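Local structure of cellulase (Clostridium cellulovorans, 6UI3) at residues L33-G38 and I65-E71; V104-H108 and D148-Q152; W303-N307 and L316-R321. The protein acts as a broad-specificity endoglucanase, probably on cellulose and related plant polysaccharides, this chain being the family 5 glycoside hydrolase domain of a longer protein. All coordinates share one frame. Residue numbers count along the deposited sequence, not the author numbering.

Contact 1 (L33-G38 and I65-E71); sequences LESVGG and IPVRWDE
Arg68, Glu34 and Leu33 bury the most surface between these two loops, which run in the same direction with Glu34 opposite Arg68 (CA-CA 4.3 Å). Leu33 (-75/-3) and Glu34 (-95/1) have backbone angles as in a turn, while Pro66 to Arg68 are extended. Arg68 N donates to Leu33 O at 3.0 Å. The Arg68 side chain leaves CA in a t, t, m conformation, so NE and NH2 both reach the carbonyl Glu34 O, each at 2.9 Å. Val36 CG2 lies over one face of the guanidinium. Glu34 takes chi1 p and chi2 m. Its carboxylate turns back to Asn31 N and Thr32 N, and its OE1 lies 3.6 Å from Pro66 CB. Leu33 (m, t) puts CD1 4.1 Å from Ile65 CG2. One water bridges Leu33 N (2.9 Å) and Pro66 O (2.8 Å). Further out, Ser35 to Gly38 form a type II turn, with Gly37 at positive phi. Gly37 N donates to Glu71 OE1 at 2.8 Å. The loops follow strands 25-29 and 62-65, so the contact joins the first two loops at the C-terminal mouth of a TIM barrel, the end where family 5 enzymes bind substrate.

Contact 2 (V104-H108 and D148-Q152); sequences VNIHH and DTINQ. Unlike the reference sequence in segment 148-152: Gln152 (reference Glu).
Two backbone hydrogen bonds tie the segments together: Asp148 N to Val104 O (3.0 Å) and Asn151 N to Ile106 O (2.9 Å). The two segments run parallel, with CA-CA distances of 4.6 Å for Asn105 and Asp148, 4.9 Å for Ile106 and Ile150 and 5.0 Å for His107 and Asn151. Asp148 and Ile150 are extended, Thr149 between them is helical (-68/-30), and His108 has positive phi (69/13). Asn105 CA lies 3.2 Å from Asp148 O, a CA-H...O contact. Asn105 (chi1 p) donates from ND2 to ND1 of His107 (chi1 t) at 3.0 Å. Asp148 (chi1 t) forms a salt bridge with Arg64, which also binds Asn151 OD1. The contact lies where strands 101-105 and 145-148, neighbours in the TIM barrel, run out into their C-terminal loops. In family 5 the acid/base glutamate follows an asparagine at the end of strand 4. Gln152, where the reference has Glu, probably occupies that position, and its OE1 bonds to His222 ND1. Asn151 (chi1 t) lays CB over the His107 ring, 3.8 Å from the centroid and 23° off the normal, a CH-pi contact. Ile106 CG2 meets Ile150 CD1 at 3.8 Å, and both isoleucines touch Tyr172 of helix 163-182.

Contact 3 (W303-N307 and L316-R321); sequences WWDNN and LGLLNR
Trp303 (chi1 t, chi2 -79°) points NE1 straight at Leu316 O (2.9 Å). Trp303 to Asp305 are strand, and 316-321 is loop; Asn307 and Gly317 are the closest pair (CA-CA 4.3 Å). Leu318 (m, t) sets CD1 over the five-membered ring of Trp303, 3.4 Å from its centroid, a CH-pi contact. Trp304, also t, puts CD1 3.7 Å from Leu316 CD1. Asp305 (chi1 t) takes Leu319 N on OD2 at 2.9 Å; Trp27 NE1 also binds OD2. Asp305 OD1 accepts from Asn307 N at 2.9 Å, an Asx turn. Asn307 has positive phi, and its t side chain takes Arg321 N on OD1 at 2.9 Å. Arg321 (m, t, t) extends its guanidinium across Asn307 CB. Arg321 NH1 binds Thr32, and NH2 makes a weak bond to Asp305 O (3.0 Å). A water accepts from Arg321 NE (2.8 Å) and donates to Leu319 O (2.7 Å) and, weakly, to Asp305 OD1 (2.8 Å). The loop thus folds back on strand 301-305, the eighth of the TIM barrel.

All three contacts sit at the C-terminal ends of barrel strands. Contacts 1 and 2 are close neighbours, with centres about 10 Å apart. Asn105 connects them: Trp69 NE1 reaches Asn105 O at 2.9 Å, and Val67 N reaches Asn105 OD1 at 3.0 Å. The centre of contact 3 lies about 17 Å from that of contact 1 and 19 Å from that of contact 2. Trp304 bridges both gaps: its CH2 lies 3.3 Å from Glu34 OE2 and 3.9 Å from His107 CE1. Many family 5 enzymes have a sugar-binding tryptophan at the end of strand 8, so Trp304 probably lines the active-site cleft, together with Gln152 of contact 2.

Contact 1 (L33-G38 and I65-E71)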
loop_
_atom_site.group_PDB
_atom_site.type_symbol
_atom_site.label_atom_id
_atom_site.label_comp_id
_atom_site.label_asym_id
_atom_site.label_seq_id
_atom_site.Cartn_x
_atom_site.Cartn_y
_atom_site.Cartn_z
ATOM N N LEU A 33 -0.756 3.560 -12.087
ATOM C CA LEU A 33 -1.310 2.347 -12.689
ATOM C C LEU A 33 -2.654 1.923 -12.118
ATOM O O LEU A 33 -3.248 0.971 -12.641
ATOM C CB LEU A 33 -0.304 1.197 -12.654
ATOM C CG LEU A 33 0.851 1.362 -13.651
ATOM C CD1 LEU A 33 1.990 0.438 -13.285
ATOM C CD2 LEU A 33 0.369 1.101 -15.078
ATOM N N GLU A 34 -3.177 2.626 -11.115
ATOM C CA GLU A 34 -4.551 2.422 -10.683
ATOM C C GLU A 34 -5.534 3.398 -11.320
ATOM O O GLU A 34 -6.729 3.330 -11.010
ATOM C CB GLU A 34 -4.677 2.453 -9.150
ATOM C CG GLU A 34 -4.826 3.820 -8.512
ATOM C CD GLU A 34 -3.559 4.663 -8.406
ATOM O OE1 GLU A 34 -2.587 4.488 -9.171
ATOM O OE2 GLU A 34 -3.577 5.572 -7.532
ATOM N N SER A 35 -5.072 4.287 -12.194
ATOM C CA SER A 35 -5.950 5.303 -12.770
ATOM C C SER A 35 -6.957 4.692 -13.747
ATOM O O SER A 35 -6.700 3.667 -14.388
ATOM C CB SER A 35 -5.123 6.335 -13.551
ATOM O OG SER A 35 -4.129 6.961 -12.763
ATOM N N VAL A 36 -8.094 5.372 -13.918
ATOM C CA VAL A 36 -8.976 5.059 -15.039
ATOM C C VAL A 36 -8.274 5.464 -16.324
ATOM O O VAL A 36 -7.808 6.600 -16.452
ATOM C CB VAL A 36 -10.315 5.798 -14.901
ATOM C CG1 VAL A 36 -11.173 5.579 -16.150
ATOM C CG2 VAL A 36 -11.064 5.351 -13.655
ATOM N N GLY A 37 -8.186 4.540 -17.277
ATOM C CA GLY A 37 -7.565 4.827 -18.551
ATOM C C GLY A 37 -6.095 4.503 -18.638
ATOM O O GLY A 37 -5.451 4.878 -19.624
ATOM N N GLY A 38 -5.537 3.828 -17.655
ATOM C CA GLY A 38 -4.147 3.445 -17.709
ATOM C C GLY A 38 -3.243 4.433 -17.004
ATOM O O GLY A 38 -3.673 5.374 -16.333
ATOM N N ILE A 65 3.118 -0.111 -5.636
ATOM C CA ILE A 65 2.685 0.132 -7.006
ATOM C C ILE A 65 1.211 -0.250 -7.131
ATOM O O ILE A 65 0.883 -1.416 -7.416
ATOM C CB ILE A 65 3.538 -0.662 -8.003
ATOM C CG1 ILE A 65 5.028 -0.344 -7.843
ATOM C CG2 ILE A 65 3.087 -0.382 -9.432
ATOM C CD1 ILE A 65 5.929 -1.386 -8.464
ATOM N N PRO A 66 0.302 0.700 -6.897
ATOM C CA PRO A 66 -1.126 0.465 -7.149
ATOM C C PRO A 66 -1.369 0.041 -8.587
ATOM O O PRO A 66 -0.902 0.699 -9.513
ATOM C CB PRO A 66 -1.743 1.847 -6.878
ATOM C CG PRO A 66 -0.832 2.466 -5.846
ATOM C CD PRO A 66 0.545 2.019 -6.267
ATOM N N VAL A 67 -2.145 -1.033 -8.780
ATOM C CA VAL A 67 -2.476 -1.494 -10.128
ATOM C C VAL A 67 -3.957 -1.845 -10.224
ATOM O O VAL A 67 -4.447 -2.717 -9.493
ATOM C CB VAL A 67 -1.647 -2.710 -10.581
ATOM C CG1 VAL A 67 -2.013 -3.100 -12.020
ATOM C CG2 VAL A 67 -0.157 -2.446 -10.455
ATOM N N ARG A 68 -4.666 -1.178 -11.140
ATOM C CA ARG A 68 -6.007 -1.566 -11.573
ATOM C C ARG A 68 -5.840 -2.513 -12.755
ATOM O O ARG A 68 -5.117 -2.189 -13.695
ATOM C CB ARG A 68 -6.789 -0.322 -12.006
ATOM C CG ARG A 68 -8.207 -0.607 -12.482
ATOM C CD ARG A 68 -8.885 0.625 -13.074
ATOM N NE ARG A 68 -8.838 1.809 -12.218
ATOM C CZ ARG A 68 -9.884 2.457 -11.713
ATOM N NH1 ARG A 68 -11.121 2.039 -11.907
ATOM N NH2 ARG A 68 -9.670 3.547 -11.002
ATOM N N TRP A 69 -6.496 -3.678 -12.713
ATOM C CA TRP A 69 -6.308 -4.697 -13.739
ATOM C C TRP A 69 -7.470 -4.852 -14.706
ATOM O O TRP A 69 -7.266 -5.367 -15.816
ATOM C CB TRP A 69 -6.051 -6.059 -13.084
ATOM C CG TRP A 69 -4.843 -6.091 -12.199
ATOM C CD1 TRP A 69 -4.795 -5.814 -10.863
ATOM C CD2 TRP A 69 -3.494 -6.417 -12.589
ATOM N NE1 TRP A 69 -3.502 -5.959 -10.395
ATOM C CE2 TRP A 69 -2.688 -6.323 -11.435
ATOM C CE3 TRP A 69 -2.893 -6.764 -13.804
ATOM C CZ2 TRP A 69 -1.318 -6.580 -11.458
ATOM C CZ3 TRP A 69 -1.527 -7.010 -13.827
ATOM C CH2 TRP A 69 -0.759 -6.922 -12.663
ATOM N N ASP A 70 -8.674 -4.440 -14.319
ATOM C CA ASP A 70 -9.882 -4.834 -15.037
ATOM C C ASP A 70 -10.241 -3.943 -16.222
ATOM O O ASP A 70 -11.302 -4.143 -16.818
ATOM C CB ASP A 70 -11.062 -5.069 -14.086
ATOM C CG ASP A 70 -11.496 -3.850 -13.306
ATOM O OD1 ASP A 70 -10.806 -2.817 -13.335
ATOM O OD2 ASP A 70 -12.555 -3.950 -12.642
ATOM N N GLU A 71 -9.363 -3.035 -16.636
ATOM C CA GLU A 71 -9.467 -2.417 -17.954
ATOM C C GLU A 71 -8.564 -3.113 -18.957
ATOM O O GLU A 71 -8.529 -2.713 -20.128
ATOM C CB GLU A 71 -9.150 -0.916 -17.895
ATOM C CG GLU A 71 -10.061 -0.160 -16.926
ATOM C CD GLU A 71 -9.825 1.343 -16.860
ATOM O OE1 GLU A 71 -8.691 1.803 -16.947
ATOM O OE2 GLU A 71 -10.815 2.075 -16.701
HETATM O O HOH W 1 0.827 2.843 -9.799
#

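Contact 2 (V104-H108 and D148-Q152)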
loop_
_atom_site.group_PDB
_atom_site.type_symbol
_atom_site.label_atom_id
_atom_site.label_comp_id
_atom_site.label_asym_id
_atom_site.label_seq_id
_atom_site.Cartn_x
_atom_site.Cartn_y
_atom_site.Cartn_z
ATOM N N VAL A 104 3.053 -5.070 -5.196
ATOM C CA VAL A 104 2.035 -5.080 -6.247
ATOM C C VAL A 104 0.712 -5.529 -5.635
ATOM O O VAL A 104 0.682 -6.442 -4.808
ATOM C CB VAL A 104 2.450 -6.025 -7.392
ATOM C CG1 VAL A 104 1.313 -6.196 -8.410
ATOM C CG2 VAL A 104 3.673 -5.521 -8.113
ATOM N N ASN A 105 -0.390 -4.903 -6.063
ATOM C CA ASN A 105 -1.695 -5.185 -5.481
ATOM C C ASN A 105 -2.756 -5.277 -6.581
ATOM O O ASN A 105 -2.455 -5.306 -7.772
ATOM C CB ASN A 105 -2.046 -4.136 -4.410
ATOM C CG ASN A 105 -2.389 -2.774 -4.989
ATOM O OD1 ASN A 105 -2.426 -2.590 -6.207
ATOM N ND2 ASN A 105 -2.628 -1.796 -4.105
ATOM N N ILE A 106 -4.014 -5.373 -6.136
ATOM C CA ILE A 106 -5.205 -5.078 -6.925
ATOM C C ILE A 106 -5.808 -3.819 -6.320
ATOM O O ILE A 106 -6.054 -3.777 -5.111
ATOM C CB ILE A 106 -6.212 -6.248 -6.870
ATOM C CG1 ILE A 106 -5.599 -7.529 -7.452
ATOM C CG2 ILE A 106 -7.508 -5.855 -7.585
ATOM C CD1 ILE A 106 -6.528 -8.740 -7.409
ATOM N N HIS A 107 -6.053 -2.804 -7.150
ATOM C CA HIS A 107 -6.351 -1.452 -6.657
ATOM C C HIS A 107 -7.403 -0.835 -7.566
ATOM O O HIS A 107 -7.161 -0.598 -8.750
ATOM C CB HIS A 107 -5.048 -0.640 -6.674
ATOM C CG HIS A 107 -5.014 0.565 -5.789
ATOM N ND1 HIS A 107 -4.064 0.714 -4.798
ATOM C CD2 HIS A 107 -5.750 1.695 -5.795
ATOM C CE1 HIS A 107 -4.237 1.892 -4.229
ATOM N NE2 HIS A 107 -5.248 2.505 -4.810
ATOM N N HIS A 108 -8.591 -0.604 -7.024
ATOM C CA HIS A 108 -9.715 -0.009 -7.737
ATOM C C HIS A 108 -10.317 -0.900 -8.830
ATOM O O HIS A 108 -11.095 -0.395 -9.640
ATOM C CB HIS A 108 -9.429 1.365 -8.361
ATOM C CG HIS A 108 -8.961 2.416 -7.402
ATOM N ND1 HIS A 108 -9.363 2.471 -6.083
ATOM C CD2 HIS A 108 -8.143 3.476 -7.594
ATOM C CE1 HIS A 108 -8.785 3.508 -5.497
ATOM N NE2 HIS A 108 -8.050 4.142 -6.396
ATOM N N ASP A 148 -0.016 -7.617 -2.154
ATOM C CA ASP A 148 -1.014 -6.963 -1.290
ATOM C C ASP A 148 -2.367 -7.323 -1.894
ATOM O O ASP A 148 -2.659 -6.942 -3.027
ATOM C CB ASP A 148 -0.680 -5.461 -1.292
ATOM C CG ASP A 148 -1.750 -4.546 -0.692
ATOM O OD1 ASP A 148 -2.798 -5.010 -0.181
ATOM O OD2 ASP A 148 -1.496 -3.297 -0.734
ATOM N N THR A 149 -3.176 -8.118 -1.184
ATOM C CA THR A 149 -4.222 -8.908 -1.852
ATOM C C THR A 149 -5.352 -8.064 -2.455
ATOM O O THR A 149 -5.994 -8.492 -3.422
ATOM C CB THR A 149 -4.850 -9.925 -0.888
ATOM O OG1 THR A 149 -5.477 -9.205 0.186
ATOM C CG2 THR A 149 -3.842 -10.945 -0.372
ATOM N N ILE A 150 -5.645 -6.908 -1.866
ATOM C CA ILE A 150 -6.687 -5.988 -2.337
ATOM C C ILE A 150 -6.443 -4.672 -1.605
ATOM O O ILE A 150 -6.096 -4.681 -0.431
ATOM C CB ILE A 150 -8.104 -6.566 -2.129
ATOM C CG1 ILE A 150 -9.178 -5.629 -2.699
ATOM C CG2 ILE A 150 -8.359 -6.896 -0.660
ATOM C CD1 ILE A 150 -9.126 -5.400 -4.208
ATOM N N ASN A 151 -6.620 -3.542 -2.277
ATOM C CA ASN A 151 -6.257 -2.233 -1.713
ATOM C C ASN A 151 -7.155 -1.818 -0.541
ATOM O O ASN A 151 -6.722 -1.829 0.616
ATOM C CB ASN A 151 -6.276 -1.207 -2.848
ATOM C CG ASN A 151 -6.134 0.191 -2.356
ATOM O OD1 ASN A 151 -5.197 0.480 -1.595
ATOM N ND2 ASN A 151 -7.041 1.065 -2.744
ATOM N N GLN A 152 -8.393 -1.415 -0.827
ATOM C CA GLN A 152 -9.328 -0.868 0.167
ATOM C C GLN A 152 -10.677 -1.558 0.017
ATOM O O GLN A 152 -11.667 -0.965 -0.441
ATOM C CB GLN A 152 -9.408 0.657 0.080
ATOM C CG GLN A 152 -8.135 1.279 0.671
ATOM C CD GLN A 152 -8.006 2.773 0.591
ATOM O OE1 GLN A 152 -7.130 3.354 1.236
ATOM N NE2 GLN A 152 -8.841 3.406 -0.184
#

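Contact 3 (W303-N307 and L316-R321)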
loop_
_atom_site.group_PDB
_atom_site.type_symbol
_atom_site.label_atom_id
_atom_site.label_comp_id
_atom_site.label_asym_id
_atom_site.label_seq_id
_atom_site.Cartn_x
_atom_site.Cartn_y
_atom_site.Cartn_z
ATOM N N TRP A 303 4.459 6.762 2.237
ATOM C CA TRP A 303 3.761 7.996 1.887
ATOM C C TRP A 303 3.009 7.832 0.568
ATOM O O TRP A 303 3.534 7.278 -0.397
ATOM C CB TRP A 303 4.778 9.142 1.778
ATOM C CG TRP A 303 4.163 10.498 1.460
ATOM C CD1 TRP A 303 3.758 10.929 0.240
ATOM C CD2 TRP A 303 3.923 11.586 2.364
ATOM N NE1 TRP A 303 3.249 12.196 0.332
ATOM C CE2 TRP A 303 3.354 12.635 1.617
ATOM C CE3 TRP A 303 4.124 11.772 3.727
ATOM C CZ2 TRP A 303 2.994 13.845 2.188
ATOM C CZ3 TRP A 303 3.781 12.985 4.287
ATOM C CH2 TRP A 303 3.233 14.006 3.511
ATOM N N TRP A 304 1.776 8.342 0.531
ATOM C CA TRP A 304 0.980 8.355 -0.706
ATOM C C TRP A 304 1.345 9.571 -1.548
ATOM O O TRP A 304 0.945 10.689 -1.235
ATOM C CB TRP A 304 -0.520 8.376 -0.403
ATOM C CG TRP A 304 -1.337 8.364 -1.667
ATOM C CD1 TRP A 304 -1.895 9.438 -2.302
ATOM C CD2 TRP A 304 -1.660 7.220 -2.455
ATOM N NE1 TRP A 304 -2.535 9.029 -3.452
ATOM C CE2 TRP A 304 -2.416 7.666 -3.562
ATOM C CE3 TRP A 304 -1.389 5.856 -2.335
ATOM C CZ2 TRP A 304 -2.889 6.797 -4.527
ATOM C CZ3 TRP A 304 -1.867 5.001 -3.289
ATOM C CH2 TRP A 304 -2.610 5.466 -4.367
ATOM N N ASP A 305 2.092 9.356 -2.627
ATOM C CA ASP A 305 2.587 10.433 -3.487
ATOM C C ASP A 305 1.846 10.414 -4.819
ATOM O O ASP A 305 2.129 9.594 -5.689
ATOM C CB ASP A 305 4.091 10.332 -3.685
ATOM C CG ASP A 305 4.671 11.582 -4.309
ATOM O OD1 ASP A 305 3.913 12.295 -5.016
ATOM O OD2 ASP A 305 5.879 11.817 -4.103
ATOM N N ASN A 306 0.887 11.330 -4.972
ATOM C CA ASN A 306 0.111 11.419 -6.202
ATOM C C ASN A 306 0.656 12.430 -7.216
ATOM O O ASN A 306 0.015 12.657 -8.252
ATOM C CB ASN A 306 -1.354 11.731 -5.892
ATOM C CG ASN A 306 -1.549 13.053 -5.192
ATOM O OD1 ASN A 306 -0.618 13.841 -5.014
ATOM N ND2 ASN A 306 -2.786 13.308 -4.812
ATOM N N ASN A 307 1.830 13.008 -6.970
ATOM C CA ASN A 307 2.446 13.975 -7.882
ATOM C C ASN A 307 1.597 15.228 -8.069
ATOM O O ASN A 307 1.754 15.938 -9.070
ATOM C CB ASN A 307 2.747 13.327 -9.251
ATOM C CG ASN A 307 3.682 14.148 -10.134
ATOM O OD1 ASN A 307 4.671 14.733 -9.694
ATOM N ND2 ASN A 307 3.361 14.175 -11.420
ATOM N N LEU A 316 -0.598 16.058 -2.207
ATOM C CA LEU A 316 0.176 15.022 -1.535
ATOM C C LEU A 316 1.502 14.750 -2.231
ATOM O O LEU A 316 2.192 13.782 -1.898
ATOM C CB LEU A 316 -0.661 13.739 -1.436
ATOM C CG LEU A 316 -1.925 13.871 -0.596
ATOM C CD1 LEU A 316 -2.802 12.632 -0.706
ATOM C CD2 LEU A 316 -1.559 14.144 0.847
ATOM N N GLY A 317 1.887 15.571 -3.203
ATOM C CA GLY A 317 3.132 15.329 -3.910
ATOM C C GLY A 317 4.357 15.522 -3.025
ATOM O O GLY A 317 4.425 16.452 -2.213
ATOM N N LEU A 318 5.339 14.633 -3.192
ATOM C CA LEU A 318 6.678 14.827 -2.647
ATOM C C LEU A 318 7.733 14.885 -3.736
ATOM O O LEU A 318 8.573 15.799 -3.739
ATOM C CB LEU A 318 7.071 13.720 -1.659
ATOM C CG LEU A 318 6.333 13.670 -0.328
ATOM C CD1 LEU A 318 6.906 12.551 0.521
ATOM C CD2 LEU A 318 6.437 15.004 0.411
ATOM N N LEU A 319 7.727 13.918 -4.648
ATOM C CA LEU A 319 8.611 13.905 -5.807
ATOM C C LEU A 319 7.892 14.564 -6.979
ATOM O O LEU A 319 6.851 14.080 -7.431
ATOM C CB LEU A 319 8.975 12.466 -6.170
ATOM C CG LEU A 319 9.749 12.315 -7.469
ATOM C CD1 LEU A 319 11.150 12.935 -7.322
ATOM C CD2 LEU A 319 9.834 10.864 -7.885
ATOM N N ASN A 320 8.423 15.685 -7.458
ATOM C CA ASN A 320 7.890 16.296 -8.670
ATOM C C ASN A 320 8.399 15.461 -9.841
ATOM O O ASN A 320 9.591 15.497 -10.164
ATOM C CB ASN A 320 8.329 17.753 -8.769
ATOM C CG ASN A 320 7.827 18.413 -10.027
ATOM O OD1 ASN A 320 7.719 17.770 -11.073
ATOM N ND2 ASN A 320 7.501 19.697 -9.938
ATOM N N ARG A 321 7.511 14.705 -10.482
ATOM C CA ARG A 321 7.943 13.764 -11.506
ATOM C C ARG A 321 8.321 14.429 -12.820
ATOM O O ARG A 321 8.927 13.771 -13.665
ATOM C CB ARG A 321 6.867 12.703 -11.757
ATOM C CG ARG A 321 6.565 11.846 -10.533
ATOM C CD ARG A 321 5.560 10.744 -10.837
ATOM N NE ARG A 321 4.833 10.336 -9.649
ATOM C CZ ARG A 321 3.753 9.564 -9.678
ATOM N NH1 ARG A 321 3.325 9.064 -10.824
ATOM N NH2 ARG A 321 3.096 9.304 -8.559
HETATM O O HOH W 2 5.247 11.895 -7.392
#